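PDB 4KFU: genome packaging NTPase B204 from Sulfolobus turreted icosahedral virus 2, which probably hydrolyses ATP to power the packaging of viral DNA into the capsid, as a P-loop NTPase of the FtsK-HerA superfamily. Local coordinates for residues T98-K112 / L131-P145. Sequence-based numbering, arbitrary orientation.
With ZN (zinc ion), chain L.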
ATOM      1  N   THR A  98      -6.746   9.494   7.411  1.00 28.58           N
ATOM      2  CA  THR A  98      -5.308   9.295   7.269  1.00 25.54           C
ATOM      3  C   THR A  98      -5.037   8.107   6.342  1.00 27.46           C
ATOM      4  O   THR A  98      -5.799   7.141   6.332  1.00 23.91           O
ATOM      5  CB  THR A  98      -4.677   9.011   8.664  1.00 29.25           C
ATOM      6  OG1 THR A  98      -4.836  10.163   9.507  1.00 29.26           O
ATOM      7  CG2 THR A  98      -3.193   8.664   8.558  1.00 27.21           C
ATOM      8  N   VAL A  99      -3.970   8.181   5.552  1.00 26.80           N
ATOM      9  CA  VAL A  99      -3.528   7.020   4.797  1.00 22.34           C
ATOM     10  C   VAL A  99      -2.395   6.251   5.486  1.00 20.89           C
ATOM     11  O   VAL A  99      -1.326   6.809   5.776  1.00 19.87           O
ATOM     12  CB  VAL A  99      -3.093   7.407   3.380  1.00 22.24           C
ATOM     13  CG1 VAL A  99      -2.711   6.159   2.624  1.00 22.46           C
ATOM     14  CG2 VAL A  99      -4.234   8.134   2.676  1.00 23.50           C
ATOM     15  N   LEU A 100      -2.646   4.974   5.765  1.00 17.21           N
ATOM     16  CA  LEU A 100      -1.607   4.081   6.266  1.00 17.40           C
ATOM     17  C   LEU A 100      -0.879   3.446   5.072  1.00 21.54           C
ATOM     18  O   LEU A 100      -1.474   2.666   4.322  1.00 18.39           O
ATOM     19  CB  LEU A 100      -2.220   2.992   7.152  1.00 16.39           C
ATOM     20  CG  LEU A 100      -1.246   1.965   7.733  1.00 19.76           C
ATOM     21  CD1 LEU A 100      -0.097   2.661   8.512  1.00 18.13           C
ATOM     22  CD2 LEU A 100      -1.964   0.918   8.618  1.00 17.06           C
ATOM     23  N   ILE A 101       0.397   3.788   4.905  1.00 19.90           N
ATOM     24  CA  ILE A 101       1.217   3.291   3.806  1.00 17.72           C
ATOM     25  C   ILE A 101       2.130   2.158   4.247  1.00 20.60           C
ATOM     26  O   ILE A 101       2.949   2.312   5.161  1.00 20.50           O
ATOM     27  CB  ILE A 101       2.094   4.412   3.217  1.00 23.45           C
ATOM     28  CG1 ILE A 101       1.239   5.641   2.892  1.00 18.97           C
ATOM     29  CG2 ILE A 101       2.850   3.913   1.980  1.00 19.61           C
ATOM     30  CD1 ILE A 101       2.001   6.760   2.164  1.00 22.81           C
ATOM     31  N   ILE A 102       1.987   1.015   3.587  1.00 17.87           N
ATOM     32  CA  ILE A 102       2.719  -0.183   3.967  1.00 21.69           C
ATOM     33  C   ILE A 102       3.530  -0.696   2.798  1.00 26.06           C
ATOM     34  O   ILE A 102       3.005  -1.389   1.920  1.00 20.88           O
ATOM     35  CB  ILE A 102       1.776  -1.293   4.451  1.00 21.49           C
ATOM     36  CG1 ILE A 102       0.774  -0.722   5.457  1.00 25.63           C
ATOM     37  CG2 ILE A 102       2.569  -2.451   5.104  1.00 22.22           C
ATOM     38  CD1 ILE A 102       0.046  -1.773   6.228  1.00 23.82           C
ATOM     39  N   ASP A 103       4.810  -0.339   2.766  1.00 25.94           N
ATOM     40  CA  ASP A 103       5.691  -0.892   1.736  1.00 24.33           C
ATOM     41  C   ASP A 103       6.106  -2.287   2.181  1.00 25.91           C
ATOM     42  O   ASP A 103       6.075  -2.592   3.386  1.00 33.47           O
ATOM     43  CB  ASP A 103       6.895   0.011   1.473  1.00 33.73           C
ATOM     44  CG  ASP A 103       7.202   0.152  -0.026  1.00 36.12           C
ATOM     45  OD1 ASP A 103       6.917  -0.810  -0.786  1.00 31.53           O
ATOM     46  OD2 ASP A 103       7.718   1.219  -0.447  1.00 31.39           O
ATOM     47  N   GLU A 104       6.434  -3.150   1.220  1.00 28.40           N
ATOM     48  CA  GLU A 104       6.702  -4.561   1.516  1.00 27.67           C
ATOM     49  C   GLU A 104       5.550  -5.183   2.319  1.00 28.86           C
ATOM     50  O   GLU A 104       5.772  -5.812   3.364  1.00 30.87           O
ATOM     51  CB  GLU A 104       8.034  -4.710   2.271  1.00 33.60           C
ATOM     52  CG  GLU A 104       9.240  -4.002   1.605  1.00 31.81           C
ATOM     53  CD  GLU A 104       9.463  -2.553   2.086  1.00 38.04           C
ATOM     54  OE1 GLU A 104       9.016  -2.190   3.207  1.00 34.03           O
ATOM     55  OE2 GLU A 104      10.100  -1.766   1.340  1.00 37.26           O
ATOM     56  N   ALA A 105       4.322  -5.006   1.835  1.00 18.99           N
ATOM     57  CA  ALA A 105       3.138  -5.415   2.591  1.00 21.55           C
ATOM     58  C   ALA A 105       2.989  -6.917   2.813  1.00 22.44           C
ATOM     59  O   ALA A 105       2.102  -7.333   3.550  1.00 19.36           O
ATOM     60  CB  ALA A 105       1.860  -4.837   1.977  1.00 24.34           C
ATOM     61  N   TYR A 106       3.834  -7.737   2.185  1.00 21.57           N
ATOM     62  CA  TYR A 106       3.749  -9.186   2.396  1.00 23.29           C
ATOM     63  C   TYR A 106       4.102  -9.589   3.827  1.00 23.96           C
ATOM     64  O   TYR A 106       3.847 -10.720   4.237  1.00 23.17           O
ATOM     65  CB  TYR A 106       4.623  -9.953   1.402  1.00 27.29           C
ATOM     66  CG  TYR A 106       6.067  -9.530   1.408  1.00 32.64           C
ATOM     67  CD1 TYR A 106       6.963 -10.041   2.343  1.00 32.59           C
ATOM     68  CD2 TYR A 106       6.539  -8.614   0.473  1.00 35.39           C
ATOM     69  CE1 TYR A 106       8.298  -9.643   2.348  1.00 36.18           C
ATOM     70  CE2 TYR A 106       7.863  -8.211   0.466  1.00 37.00           C
ATOM     71  CZ  TYR A 106       8.738  -8.726   1.402  1.00 38.69           C
ATOM     72  OH  TYR A 106      10.053  -8.313   1.377  1.00 41.64           O
ATOM     73  N   TYR A 107       4.710  -8.689   4.588  1.00 22.35           N
ATOM     74  CA  TYR A 107       4.993  -9.023   5.981  1.00 25.15           C
ATOM     75  C   TYR A 107       3.728  -9.194   6.799  1.00 28.02           C
ATOM     76  O   TYR A 107       3.697 -10.006   7.718  1.00 24.74           O
ATOM     77  CB  TYR A 107       5.883  -7.966   6.625  1.00 28.08           C
ATOM     78  CG  TYR A 107       7.287  -8.038   6.113  1.00 27.88           C
ATOM     79  CD1 TYR A 107       8.067  -9.172   6.330  1.00 29.02           C
ATOM     80  CD2 TYR A 107       7.830  -6.991   5.391  1.00 28.98           C
ATOM     81  CE1 TYR A 107       9.367  -9.250   5.843  1.00 36.80           C
ATOM     82  CE2 TYR A 107       9.122  -7.057   4.903  1.00 36.09           C
ATOM     83  CZ  TYR A 107       9.887  -8.186   5.130  1.00 37.61           C
ATOM     84  OH  TYR A 107      11.177  -8.245   4.633  1.00 43.46           O
ATOM     85  N   HIS A 108       2.686  -8.438   6.458  1.00 24.01           N
ATOM     86  CA  HIS A 108       1.463  -8.413   7.279  1.00 22.17           C
ATOM     87  C   HIS A 108       0.245  -8.995   6.573  1.00 20.80           C
ATOM     88  O   HIS A 108      -0.757  -9.323   7.217  1.00 22.36           O
ATOM     89  CB  HIS A 108       1.162  -6.972   7.702  1.00 22.81           C
ATOM     90  CG  HIS A 108       2.283  -6.325   8.457  1.00 23.76           C
ATOM     91  ND1 HIS A 108       2.922  -6.956   9.503  1.00 26.00           N
ATOM     92  CD2 HIS A 108       2.857  -5.111   8.332  1.00 23.21           C
ATOM     93  CE1 HIS A 108       3.865  -6.156   9.979  1.00 25.71           C
ATOM     94  NE2 HIS A 108       3.841  -5.033   9.293  1.00 22.55           N
ATOM     95  N   PHE A 109       0.323  -9.093   5.250  1.00 20.29           N
ATOM     96  CA  PHE A 109      -0.819  -9.542   4.445  1.00 20.43           C
ATOM     97  C   PHE A 109      -0.444 -10.727   3.550  1.00 24.89           C
ATOM     98  O   PHE A 109      -0.952 -10.872   2.430  1.00 18.28           O
ATOM     99  CB  PHE A 109      -1.322  -8.394   3.572  1.00 20.58           C
ATOM    100  CG  PHE A 109      -1.902  -7.230   4.342  1.00 22.14           C
ATOM    101  CD1 PHE A 109      -1.072  -6.263   4.903  1.00 21.41           C
ATOM    102  CD2 PHE A 109      -3.279  -7.070   4.450  1.00 19.91           C
ATOM    103  CE1 PHE A 109      -1.600  -5.181   5.579  1.00 19.63           C
ATOM    104  CE2 PHE A 109      -3.816  -5.988   5.133  1.00 18.50           C
ATOM    105  CZ  PHE A 109      -2.977  -5.042   5.700  1.00 23.27           C
ATOM    106  N   LYS A 110       0.451 -11.573   4.042  1.00 23.34           N
ATOM    107  CA  LYS A 110       1.014 -12.641   3.227  1.00 24.83           C
ATOM    108  C   LYS A 110      -0.043 -13.661   2.786  1.00 26.11           C
ATOM    109  O   LYS A 110      -0.957 -13.984   3.537  1.00 22.23           O
ATOM    110  CB  LYS A 110       2.132 -13.348   4.011  1.00 27.92           C
ATOM    111  CG  LYS A 110       3.167 -13.996   3.124  1.00 38.47           C
ATOM    112  CD  LYS A 110       4.025 -15.007   3.879  1.00 45.75           C
ATOM    113  CE  LYS A 110       4.868 -15.819   2.887  1.00 52.40           C
ATOM    114  NZ  LYS A 110       5.755 -16.829   3.544  1.00 52.91           N
ATOM    115  N   TYR A 111       0.067 -14.147   1.556  1.00 21.50           N
ATOM    116  CA  TYR A 111      -0.743 -15.283   1.111  1.00 24.60           C
ATOM    117  C   TYR A 111      -0.668 -16.419   2.143  1.00 30.91           C
ATOM    118  O   TYR A 111       0.426 -16.790   2.598  1.00 29.46           O
ATOM    119  CB  TYR A 111      -0.240 -15.780  -0.246  1.00 22.33           C
ATOM    120  CG  TYR A 111      -1.036 -16.925  -0.855  1.00 26.29           C
ATOM    121  CD1 TYR A 111      -2.425 -16.968  -0.756  1.00 24.12           C
ATOM    122  CD2 TYR A 111      -0.395 -17.951  -1.543  1.00 29.21           C
ATOM    123  CE1 TYR A 111      -3.147 -18.005  -1.311  1.00 33.06           C
ATOM    124  CE2 TYR A 111      -1.114 -18.998  -2.116  1.00 33.00           C
ATOM    125  CZ  TYR A 111      -2.490 -19.018  -1.994  1.00 38.40           C
ATOM    126  OH  TYR A 111      -3.214 -20.051  -2.553  1.00 37.49           O
ATOM    127  N   LYS A 112      -1.836 -16.921   2.539  1.00 29.14           N
ATOM    128  CA  LYS A 112      -1.952 -18.070   3.441  1.00 30.33           C
ATOM    129  C   LYS A 112      -1.586 -17.772   4.897  1.00 38.84           C
ATOM    130  O   LYS A 112      -1.461 -18.692   5.710  1.00 40.52           O
ATOM    131  CB  LYS A 112      -1.166 -19.282   2.907  1.00 36.05           C
ATOM    132  CG  LYS A 112      -1.635 -19.761   1.537  1.00 36.11           C
ATOM    133  CD  LYS A 112      -0.777 -20.902   1.007  1.00 41.85           C
ATOM    134  CE  LYS A 112       0.691 -20.488   0.918  1.00 45.23           C
ATOM    135  NZ  LYS A 112       1.440 -21.257  -0.123  1.00 50.85           N
ATOM    136  N   LEU A 131      -9.286   5.356   7.890  1.00 25.78           N
ATOM    137  CA  LEU A 131      -7.965   5.041   7.367  1.00 21.17           C
ATOM    138  C   LEU A 131      -8.017   4.526   5.929  1.00 26.27           C
ATOM    139  O   LEU A 131      -8.697   3.540   5.633  1.00 25.35           O
ATOM    140  CB  LEU A 131      -7.267   4.011   8.262  1.00 24.63           C
ATOM    141  CG  LEU A 131      -6.861   4.477   9.674  1.00 24.29           C
ATOM    142  CD1 LEU A 131      -6.576   3.302  10.566  1.00 23.31           C
ATOM    143  CD2 LEU A 131      -5.638   5.388   9.618  1.00 27.67           C
ATOM    144  N   GLY A 132      -7.299   5.195   5.036  1.00 23.00           N
ATOM    145  CA  GLY A 132      -7.025   4.621   3.732  1.00 22.71           C
ATOM    146  C   GLY A 132      -5.795   3.740   3.851  1.00 22.47           C
ATOM    147  O   GLY A 132      -5.065   3.806   4.847  1.00 17.37           O
ATOM    148  N   LEU A 133      -5.557   2.911   2.838  1.00 19.77           N
ATOM    149  CA  LEU A 133      -4.397   2.038   2.828  1.00 17.04           C
ATOM    150  C   LEU A 133      -3.722   2.121   1.481  1.00 20.27           C
ATOM    151  O   LEU A 133      -4.394   2.117   0.435  1.00 21.84           O
ATOM    152  CB  LEU A 133      -4.804   0.575   3.025  1.00 20.99           C
ATOM    153  CG  LEU A 133      -5.271  -0.065   4.316  1.00 24.41           C
ATOM    154  CD1 LEU A 133      -5.439  -1.544   4.027  1.00 18.29           C
ATOM    155  CD2 LEU A 133      -4.252   0.135   5.435  1.00 22.17           C
ATOM    156  N   ILE A 134      -2.397   2.204   1.506  1.00 22.35           N
ATOM    157  CA  ILE A 134      -1.611   1.926   0.307  1.00 19.46           C
ATOM    158  C   ILE A 134      -0.743   0.724   0.605  1.00 21.64           C
ATOM    159  O   ILE A 134       0.062   0.745   1.544  1.00 20.62           O
ATOM    160  CB  ILE A 134      -0.747   3.106  -0.115  1.00 16.56           C
ATOM    161  CG1 ILE A 134      -1.643   4.302  -0.437  1.00 17.26           C
ATOM    162  CG2 ILE A 134       0.053   2.730  -1.370  1.00 20.20           C
ATOM    163  CD1 ILE A 134      -0.912   5.568  -0.731  1.00 20.07           C
ATOM    164  N   LEU A 135      -0.950  -0.350  -0.155  1.00 15.30           N
ATOM    165  CA  LEU A 135      -0.210  -1.584   0.059  1.00 14.41           C
ATOM    166  C   LEU A 135       0.647  -1.860  -1.162  1.00 19.10           C
ATOM    167  O   LEU A 135       0.178  -1.733  -2.299  1.00 20.86           O
ATOM    168  CB  LEU A 135      -1.152  -2.765   0.282  1.00 16.83           C
ATOM    169  CG  LEU A 135      -2.124  -2.673   1.462  1.00 20.08           C
ATOM    170  CD1 LEU A 135      -2.970  -3.930   1.529  1.00 23.23           C
ATOM    171  CD2 LEU A 135      -1.375  -2.441   2.779  1.00 17.62           C
ATOM    172  N   SER A 136       1.891  -2.257  -0.928  1.00 18.93           N
ATOM    173  CA  SER A 136       2.833  -2.457  -2.018  1.00 19.24           C
ATOM    174  C   SER A 136       3.489  -3.824  -1.901  1.00 19.35           C
ATOM    175  O   SER A 136       3.891  -4.231  -0.803  1.00 25.63           O
ATOM    176  CB  SER A 136       3.893  -1.350  -1.959  1.00 22.24           C
ATOM    177  OG  SER A 136       5.000  -1.652  -2.772  1.00 32.52           O
ATOM    178  N   THR A 137       3.618  -4.530  -3.023  1.00 18.80           N
ATOM    179  CA  THR A 137       4.298  -5.826  -3.021  1.00 18.89           C
ATOM    180  C   THR A 137       4.938  -6.117  -4.361  1.00 19.84           C
ATOM    181  O   THR A 137       4.664  -5.420  -5.342  1.00 18.93           O
ATOM    182  CB  THR A 137       3.343  -6.976  -2.661  1.00 23.34           C
ATOM    183  OG1 THR A 137       4.114  -8.099  -2.208  1.00 32.60           O
ATOM    184  CG2 THR A 137       2.482  -7.371  -3.873  1.00 20.29           C
ATOM    185  N   GLN A 138       5.782  -7.147  -4.405  1.00 16.55           N
ATOM    186  CA  GLN A 138       6.597  -7.413  -5.596  1.00 18.78           C
ATOM    187  C   GLN A 138       5.908  -8.329  -6.610  1.00 20.22           C
ATOM    188  O   GLN A 138       5.963  -8.073  -7.799  1.00 20.36           O
ATOM    189  CB  GLN A 138       7.960  -7.991  -5.201  1.00 21.25           C
ATOM    190  CG  GLN A 138       8.660  -7.196  -4.085  1.00 33.01           C
ATOM    191  CD  GLN A 138      10.088  -6.790  -4.420  1.00 41.63           C
ATOM    192  OE1 GLN A 138      10.418  -5.592  -4.454  1.00 40.22           O
ATOM    193  NE2 GLN A 138      10.952  -7.781  -4.642  1.00 38.01           N
ATOM    194  N   ARG A 139       5.283  -9.399  -6.133  1.00 16.90           N
ATOM    195  CA  ARG A 139       4.549 -10.328  -7.004  1.00 20.92           C
ATOM    196  C   ARG A 139       3.088 -10.360  -6.568  1.00 19.96           C
ATOM    197  O   ARG A 139       2.802 -10.244  -5.374  1.00 15.51           O
ATOM    198  CB  ARG A 139       5.139 -11.749  -6.931  1.00 20.71           C
ATOM    199  CG  ARG A 139       6.665 -11.848  -7.167  1.00 23.79           C
ATOM    200  CD  ARG A 139       7.025 -12.133  -8.616  1.00 28.49           C
ATOM    201  NE  ARG A 139       8.478 -12.173  -8.832  1.00 32.98           N
ATOM    202  CZ  ARG A 139       9.156 -13.213  -9.324  1.00 39.32           C
ATOM    203  NH1 ARG A 139       8.528 -14.335  -9.665  1.00 34.00           N
ATOM    204  NH2 ARG A 139      10.475 -13.128  -9.485  1.00 38.08           N
ATOM    205  N   VAL A 140       2.157 -10.514  -7.513  1.00 16.20           N
ATOM    206  CA  VAL A 140       0.726 -10.494  -7.153  1.00 15.35           C
ATOM    207  C   VAL A 140       0.407 -11.590  -6.144  1.00 14.80           C
ATOM    208  O   VAL A 140      -0.377 -11.380  -5.201  1.00 14.34           O
ATOM    209  CB  VAL A 140      -0.194 -10.621  -8.413  1.00 16.75           C
ATOM    210  CG1 VAL A 140       0.081 -11.907  -9.137  1.00 21.34           C
ATOM    211  CG2 VAL A 140      -1.656 -10.577  -8.033  1.00 14.56           C
ATOM    212  N   TYR A 141       1.051 -12.743  -6.304  1.00 13.92           N
ATOM    213  CA  TYR A 141       0.763 -13.891  -5.447  1.00 17.65           C
ATOM    214  C   TYR A 141       1.415 -13.839  -4.049  1.00 19.99           C
ATOM    215  O   TYR A 141       1.272 -14.784  -3.263  1.00 19.29           O
ATOM    216  CB  TYR A 141       1.090 -15.204  -6.183  1.00 18.63           C
ATOM    217  CG  TYR A 141       2.504 -15.291  -6.741  1.00 23.32           C
ATOM    218  CD1 TYR A 141       3.604 -15.377  -5.889  1.00 24.01           C
ATOM    219  CD2 TYR A 141       2.735 -15.327  -8.118  1.00 23.44           C
ATOM    220  CE1 TYR A 141       4.895 -15.470  -6.387  1.00 26.39           C
ATOM    221  CE2 TYR A 141       4.018 -15.426  -8.623  1.00 24.08           C
ATOM    222  CZ  TYR A 141       5.094 -15.498  -7.750  1.00 28.95           C
ATOM    223  OH  TYR A 141       6.377 -15.599  -8.239  1.00 31.54           O
ATOM    224  N   ASP A 142       2.094 -12.734  -3.733  1.00 17.05           N
ATOM    225  CA  ASP A 142       2.684 -12.544  -2.403  1.00 17.50           C
ATOM    226  C   ASP A 142       1.600 -12.298  -1.365  1.00 18.93           C
ATOM    227  O   ASP A 142       1.813 -12.553  -0.189  1.00 22.79           O
ATOM    228  CB  ASP A 142       3.617 -11.324  -2.360  1.00 15.63           C
ATOM    229  CG  ASP A 142       4.899 -11.510  -3.159  1.00 20.80           C
ATOM    230  OD1 ASP A 142       5.250 -12.652  -3.517  1.00 21.33           O
ATOM    231  OD2 ASP A 142       5.548 -10.477  -3.421  1.00 22.27           O
ATOM    232  N   LEU A 143       0.449 -11.780  -1.791  1.00 17.90           N
ATOM    233  CA  LEU A 143      -0.575 -11.357  -0.823  1.00 18.15           C
ATOM    234  C   LEU A 143      -1.837 -12.216  -0.819  1.00 19.84           C
ATOM    235  O   LEU A 143      -2.153 -12.864  -1.819  1.00 17.40           O
ATOM    236  CB  LEU A 143      -0.982  -9.907  -1.104  1.00 17.16           C
ATOM    237  CG  LEU A 143       0.139  -8.880  -1.255  1.00 18.92           C
ATOM    238  CD1 LEU A 143      -0.443  -7.503  -1.542  1.00 16.19           C
ATOM    239  CD2 LEU A 143       1.034  -8.855  -0.009  1.00 19.92           C
ATOM    240  N   MET A 144      -2.576 -12.169   0.292  1.00 19.15           N
ATOM    241  CA  MET A 144      -3.893 -12.773   0.378  1.00 15.33           C
ATOM    242  C   MET A 144      -4.783 -12.263  -0.741  1.00 14.67           C
ATOM    243  O   MET A 144      -4.883 -11.058  -0.942  1.00 16.28           O
ATOM    244  CB  MET A 144      -4.557 -12.393   1.713  1.00 17.50           C
ATOM    245  CG  MET A 144      -4.065 -13.170   2.908  1.00 30.26           C
ATOM    246  SD  MET A 144      -4.257 -12.246   4.459  1.00 40.14           S
ATOM    247  CE  MET A 144      -5.442 -11.030   3.980  1.00 20.55           C
ATOM    248  N   PRO A 145      -5.423 -13.178  -1.490  1.00 16.16           N
ATOM    249  CA  PRO A 145      -6.315 -12.760  -2.579  1.00 15.44           C
ATOM    250  C   PRO A 145      -7.406 -11.796  -2.118  1.00 15.01           C
ATOM    251  O   PRO A 145      -7.821 -10.957  -2.915  1.00 17.69           O
ATOM    252  CB  PRO A 145      -6.934 -14.080  -3.045  1.00 20.93           C
ATOM    253  CG  PRO A 145      -5.902 -15.102  -2.720  1.00 22.01           C
ATOM    254  CD  PRO A 145      -5.260 -14.641  -1.439  1.00 19.39           C
TER
HETATM  255 ZN    ZN L 308       5.280  -3.615   9.241  0.76 24.04          ZN
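Leu135 sets its CD1 methyl over the centre of the Phe109 ring in a CH-pi contact, 4.2 Å from the centroid and 6° off the ring normal. Its other methyl, CD2, touches both the ring rim at Phe109 CE1 (3.9 Å) and the strand at Ile102 CB (3.7 Å). Leu100 and Leu133 lie side by side on that face of the sheet, Leu133 CD2 against Leu100 CB; helix 78-95 packs there through Ile102 and Leu131. On the reverse face, where Val99 and Ile101 touch helix 17-31, Val99 CG1 meets Ile134 CG1 at 3.7 Å. Strands 98-102 and 131-137 are parallel neighbours in the central sheet of this P-loop ATPase, joined as a beta-alpha-beta unit through helix 117-124; their ladder includes a nearly straight bond from Ile102 N to Ile134 O (2.8 Å, 171°). Asp103 OD1 takes two donors: Glu104 N on the anti lone pair, and, above the carboxylate plane, Ser136 OG at 2.9 Å, turned there by standing anti to its own backbone N (chi1 166°). Asp103 OD2 is hydrogen-bonded to the hydroxyls of Ser18 and Tyr50; the side chain's nearest atom is about 4 Å from a bound magnesium ion. Past the last strand pair, Ser136 O accepts Ala105 N where the turn toward the zinc ligand His108 begins. Leu143 CD2 presses on Tyr106 CA at 3.6 Å. Met144 N donates to Phe109 O. Tyr111 N donates to Asp142 O.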